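PDB 5AH5: leucine--tRNA ligase from Agrobacterium radiobacter, which probably attaches leucine to its cognate tRNA at the expense of ATP, as a class I aminoacyl-tRNA synthetase. Local coordinates for residues Tyr54-Thr59 with Tyr598-Thr603. Sequence-based numbering, arbitrary orientation.
With nucleotides of chain D.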
loop_
_atom_site.group_PDB
_atom_site.type_symbol
_atom_site.label_atom_id
_atom_site.label_comp_id
_atom_site.label_asym_id
_atom_site.label_seq_id
_atom_site.Cartn_x
_atom_site.Cartn_y
_atom_site.Cartn_z
ATOM N N TYR B 54 -1.044 10.550 -6.187
ATOM C CA TYR B 54 0.227 11.240 -6.165
ATOM C C TYR B 54 0.051 12.684 -5.660
ATOM O O TYR B 54 0.957 13.294 -5.078
ATOM C CB TYR B 54 0.940 11.112 -7.530
ATOM C CG TYR B 54 1.225 9.657 -7.990
ATOM C CD1 TYR B 54 1.376 8.636 -7.087
ATOM C CD2 TYR B 54 1.391 9.319 -9.346
ATOM C CE1 TYR B 54 1.624 7.353 -7.455
ATOM C CE2 TYR B 54 1.641 7.973 -9.730
ATOM C CZ TYR B 54 1.744 7.004 -8.813
ATOM O OH TYR B 54 2.032 5.658 -9.140
ATOM N N SER B 55 -1.096 13.257 -5.930
ATOM C CA SER B 55 -1.474 14.540 -5.365
ATOM C C SER B 55 -1.377 14.528 -3.872
ATOM O O SER B 55 -0.914 15.506 -3.268
ATOM C CB SER B 55 -2.884 14.890 -5.741
ATOM O OG SER B 55 -2.912 15.262 -7.070
ATOM N N MET B 56 -1.787 13.439 -3.271
ATOM C CA MET B 56 -1.823 13.340 -1.772
ATOM C C MET B 56 -0.406 13.373 -1.207
ATOM O O MET B 56 -0.146 14.039 -0.187
ATOM C CB MET B 56 -2.522 12.085 -1.296
ATOM C CG MET B 56 -4.006 11.976 -1.638
ATOM S SD MET B 56 -4.769 10.400 -1.127
ATOM C CE MET B 56 -6.384 10.749 -1.817
ATOM N N GLY B 57 0.509 12.658 -1.880
ATOM C CA GLY B 57 1.888 12.643 -1.494
ATOM C C GLY B 57 2.516 13.966 -1.688
ATOM O O GLY B 57 3.261 14.385 -0.822
ATOM N N ASP B 58 2.211 14.667 -2.791
ATOM C CA ASP B 58 2.810 15.947 -2.981
ATOM C C ASP B 58 2.380 17.030 -1.923
ATOM O O ASP B 58 3.159 17.874 -1.536
ATOM C CB ASP B 58 2.442 16.529 -4.325
ATOM C CG ASP B 58 3.344 17.697 -4.701
ATOM O OD1 ASP B 58 4.580 17.548 -4.609
ATOM O OD2 ASP B 58 2.840 18.781 -5.069
ATOM N N THR B 59 1.077 17.071 -1.642
ATOM C CA THR B 59 0.516 17.940 -0.656
ATOM C C THR B 59 1.194 17.724 0.687
ATOM O O THR B 59 1.649 18.693 1.308
ATOM C CB THR B 59 -1.036 17.792 -0.620
ATOM O OG1 THR B 59 -1.543 18.361 -1.846
ATOM C CG2 THR B 59 -1.626 18.562 0.566
ATOM N N TYR B 598 -9.841 19.494 -6.592
ATOM C CA TYR B 598 -11.081 18.693 -6.757
ATOM C C TYR B 598 -10.903 17.304 -6.258
ATOM O O TYR B 598 -11.737 16.825 -5.505
ATOM C CB TYR B 598 -11.591 18.710 -8.200
ATOM C CG TYR B 598 -12.696 17.719 -8.597
ATOM C CD1 TYR B 598 -14.012 17.807 -8.075
ATOM C CD2 TYR B 598 -12.434 16.681 -9.491
ATOM C CE1 TYR B 598 -15.016 16.901 -8.471
ATOM C CE2 TYR B 598 -13.440 15.789 -9.877
ATOM C CZ TYR B 598 -14.729 15.904 -9.351
ATOM O OH TYR B 598 -15.708 15.017 -9.767
ATOM N N LEU B 599 -9.828 16.611 -6.643
ATOM C CA LEU B 599 -9.627 15.245 -6.129
ATOM C C LEU B 599 -9.453 15.181 -4.641
ATOM O O LEU B 599 -9.760 14.151 -4.011
ATOM C CB LEU B 599 -8.416 14.547 -6.780
ATOM C CG LEU B 599 -8.652 14.247 -8.286
ATOM C CD1 LEU B 599 -7.301 14.038 -8.991
ATOM C CD2 LEU B 599 -9.557 13.040 -8.453
ATOM N N LEU B 600 -8.817 16.189 -4.077
ATOM C CA LEU B 600 -8.538 16.141 -2.654
ATOM C C LEU B 600 -9.801 16.578 -1.828
ATOM O O LEU B 600 -10.014 16.087 -0.751
ATOM C CB LEU B 600 -7.319 17.012 -2.302
ATOM C CG LEU B 600 -5.917 16.498 -2.761
ATOM C CD1 LEU B 600 -4.848 17.335 -2.097
ATOM C CD2 LEU B 600 -5.716 15.067 -2.376
ATOM N N PHE B 601 -10.571 17.503 -2.344
ATOM C CA PHE B 601 -11.759 18.030 -1.640
ATOM C C PHE B 601 -13.038 17.186 -1.869
ATOM O O PHE B 601 -13.971 17.289 -1.119
ATOM C CB PHE B 601 -11.965 19.494 -2.043
ATOM C CG PHE B 601 -13.179 20.152 -1.431
ATOM C CD1 PHE B 601 -13.230 20.419 -0.076
ATOM C CD2 PHE B 601 -14.246 20.587 -2.250
ATOM C CE1 PHE B 601 -14.357 21.041 0.493
ATOM C CE2 PHE B 601 -15.349 21.253 -1.711
ATOM C CZ PHE B 601 -15.415 21.475 -0.327
ATOM N N LYS B 602 -13.080 16.312 -2.872
ATOM C CA LYS B 602 -14.335 15.668 -3.271
ATOM C C LYS B 602 -14.883 14.779 -2.161
ATOM O O LYS B 602 -16.054 14.808 -1.889
ATOM C CB LYS B 602 -14.161 14.872 -4.584
ATOM C CG LYS B 602 -15.378 14.104 -5.055
ATOM C CD LYS B 602 -16.559 15.004 -5.346
ATOM C CE LYS B 602 -17.558 14.273 -6.229
ATOM N NZ LYS B 602 -18.918 14.825 -6.072
ATOM N N THR B 603 -14.036 14.049 -1.452
ATOM C CA THR B 603 -14.540 13.109 -0.464
ATOM C C THR B 603 -13.404 12.742 0.393
ATOM O O THR B 603 -12.363 13.348 0.320
ATOM C CB THR B 603 -15.199 11.865 -1.113
ATOM O OG1 THR B 603 -15.757 11.031 -0.107
ATOM C CG2 THR B 603 -14.174 10.997 -1.953
ATOM P P G D 12 -24.458 10.712 -1.402
ATOM O OP1 G D 12 -24.244 9.319 -1.805
ATOM O OP2 G D 12 -25.042 10.980 -0.062
ATOM O "O5'" G D 12 -23.108 11.557 -1.479
ATOM C "C5'" G D 12 -22.273 11.505 -2.651
ATOM C "C4'" G D 12 -21.048 12.382 -2.501
ATOM O "O4'" G D 12 -21.407 13.781 -2.526
ATOM C "C3'" G D 12 -20.255 12.266 -1.216
ATOM O "O3'" G D 12 -19.454 11.131 -1.228
ATOM C "C2'" G D 12 -19.427 13.528 -1.278
ATOM O "O2'" G D 12 -18.392 13.587 -2.248
ATOM C "C1'" G D 12 -20.503 14.515 -1.698
ATOM N N9 G D 12 -21.235 15.117 -0.577
ATOM C C8 G D 12 -22.437 14.715 -0.044
ATOM N N7 G D 12 -22.841 15.474 0.939
ATOM C C5 G D 12 -21.884 16.473 1.015
ATOM C C6 G D 12 -21.776 17.569 1.908
ATOM O O6 G D 12 -22.573 17.924 2.784
ATOM N N1 G D 12 -20.619 18.309 1.673
ATOM C C2 G D 12 -19.657 17.996 0.737
ATOM N N2 G D 12 -18.596 18.811 0.667
ATOM N N3 G D 12 -19.753 16.979 -0.105
ATOM C C4 G D 12 -20.863 16.244 0.113
ATOM P P A D 13 -19.203 10.334 0.088
ATOM O OP1 A D 13 -18.180 9.326 -0.214
ATOM O OP2 A D 13 -20.473 9.875 0.625
ATOM O "O5'" A D 13 -18.502 11.463 0.957
ATOM C "C5'" A D 13 -18.542 11.551 2.383
ATOM C "C4'" A D 13 -18.248 12.994 2.662
ATOM O "O4'" A D 13 -19.380 13.791 2.215
ATOM C "C3'" A D 13 -17.966 13.413 4.093
ATOM O "O3'" A D 13 -16.575 13.409 4.279
ATOM C "C2'" A D 13 -18.410 14.870 4.082
ATOM O "O2'" A D 13 -17.481 15.838 3.605
ATOM C "C1'" A D 13 -19.635 14.804 3.167
ATOM N N9 A D 13 -20.897 14.498 3.851
ATOM C C8 A D 13 -21.747 13.422 3.750
ATOM N N7 A D 13 -22.800 13.505 4.531
ATOM C C5 A D 13 -22.628 14.711 5.195
ATOM C C6 A D 13 -23.410 15.394 6.147
ATOM N N6 A D 13 -24.552 14.923 6.647
ATOM N N1 A D 13 -22.972 16.602 6.568
ATOM C C2 A D 13 -21.777 17.038 6.137
ATOM N N3 A D 13 -20.950 16.486 5.247
ATOM C C4 A D 13 -21.468 15.342 4.769
ATOM P P A D 25 -18.121 26.942 1.476
ATOM O OP1 A D 25 -17.529 28.185 1.026
ATOM O OP2 A D 25 -19.528 26.785 1.816
ATOM O "O5'" A D 25 -17.797 25.804 0.394
ATOM C "C5'" A D 25 -18.620 25.611 -0.715
ATOM C "C4'" A D 25 -18.328 24.281 -1.348
ATOM O "O4'" A D 25 -18.506 23.244 -0.356
ATOM C "C3'" A D 25 -19.325 23.958 -2.451
ATOM O "O3'" A D 25 -18.895 24.483 -3.681
ATOM C "C2'" A D 25 -19.418 22.453 -2.405
ATOM O "O2'" A D 25 -18.469 21.780 -3.161
ATOM C "C1'" A D 25 -19.237 22.172 -0.914
ATOM N N9 A D 25 -20.494 22.034 -0.193
ATOM C C8 A D 25 -21.031 22.842 0.785
ATOM N N7 A D 25 -22.161 22.393 1.273
ATOM C C5 A D 25 -22.405 21.237 0.544
ATOM C C6 A D 25 -23.450 20.297 0.580
ATOM N N6 A D 25 -24.486 20.383 1.407
ATOM N N1 A D 25 -23.368 19.228 -0.252
ATOM C C2 A D 25 -22.317 19.138 -1.075
ATOM N N3 A D 25 -21.281 19.962 -1.205
ATOM C C4 A D 25 -21.365 20.980 -0.331
#
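Phe601 turns the edge of its ring to the tRNA: O4' of A25 of chain D lies in the ring plane, 3.6 Å from CZ, and O2' of the same ribose approaches CE2 near that plane. With CG anti to the backbone N (chi1 178°), the ring is carried away from segment 54-59, which is met instead by the neighbouring Leu600. The two methyls of this leucine divide the work. CD2 packs on Met56 CG at 3.6 Å, the side chains sliding past each other in opposite directions, while CD1 meets Thr59 tip to tip, 3.5 Å from OG1. The hydroxyl's hydrogen bond goes to Pro717 O, and the methyl only abuts it. Lys602 and Thr603 meet the RNA backbone: the O2' hydroxyl of G12 of chain D donates to Lys602 O over 2.7 Å, and Thr603 OG1 lies 3.0 Å from both OP1 and O5' of A13 of chain D, its proton being within reach of either. The case illustrates how one short segment can pack on helix 48-66 through Leu600 and meet bound tRNA through the three residues that follow. Helix 48-66, whose Tyr54 touches the leucyl-adenylate analogue, is joined here to helix 592-601; Asp58 reinforces the junction through a salt bridge to Arg596, and Phe678 of helix 678-695 touches both Met56 and Thr59.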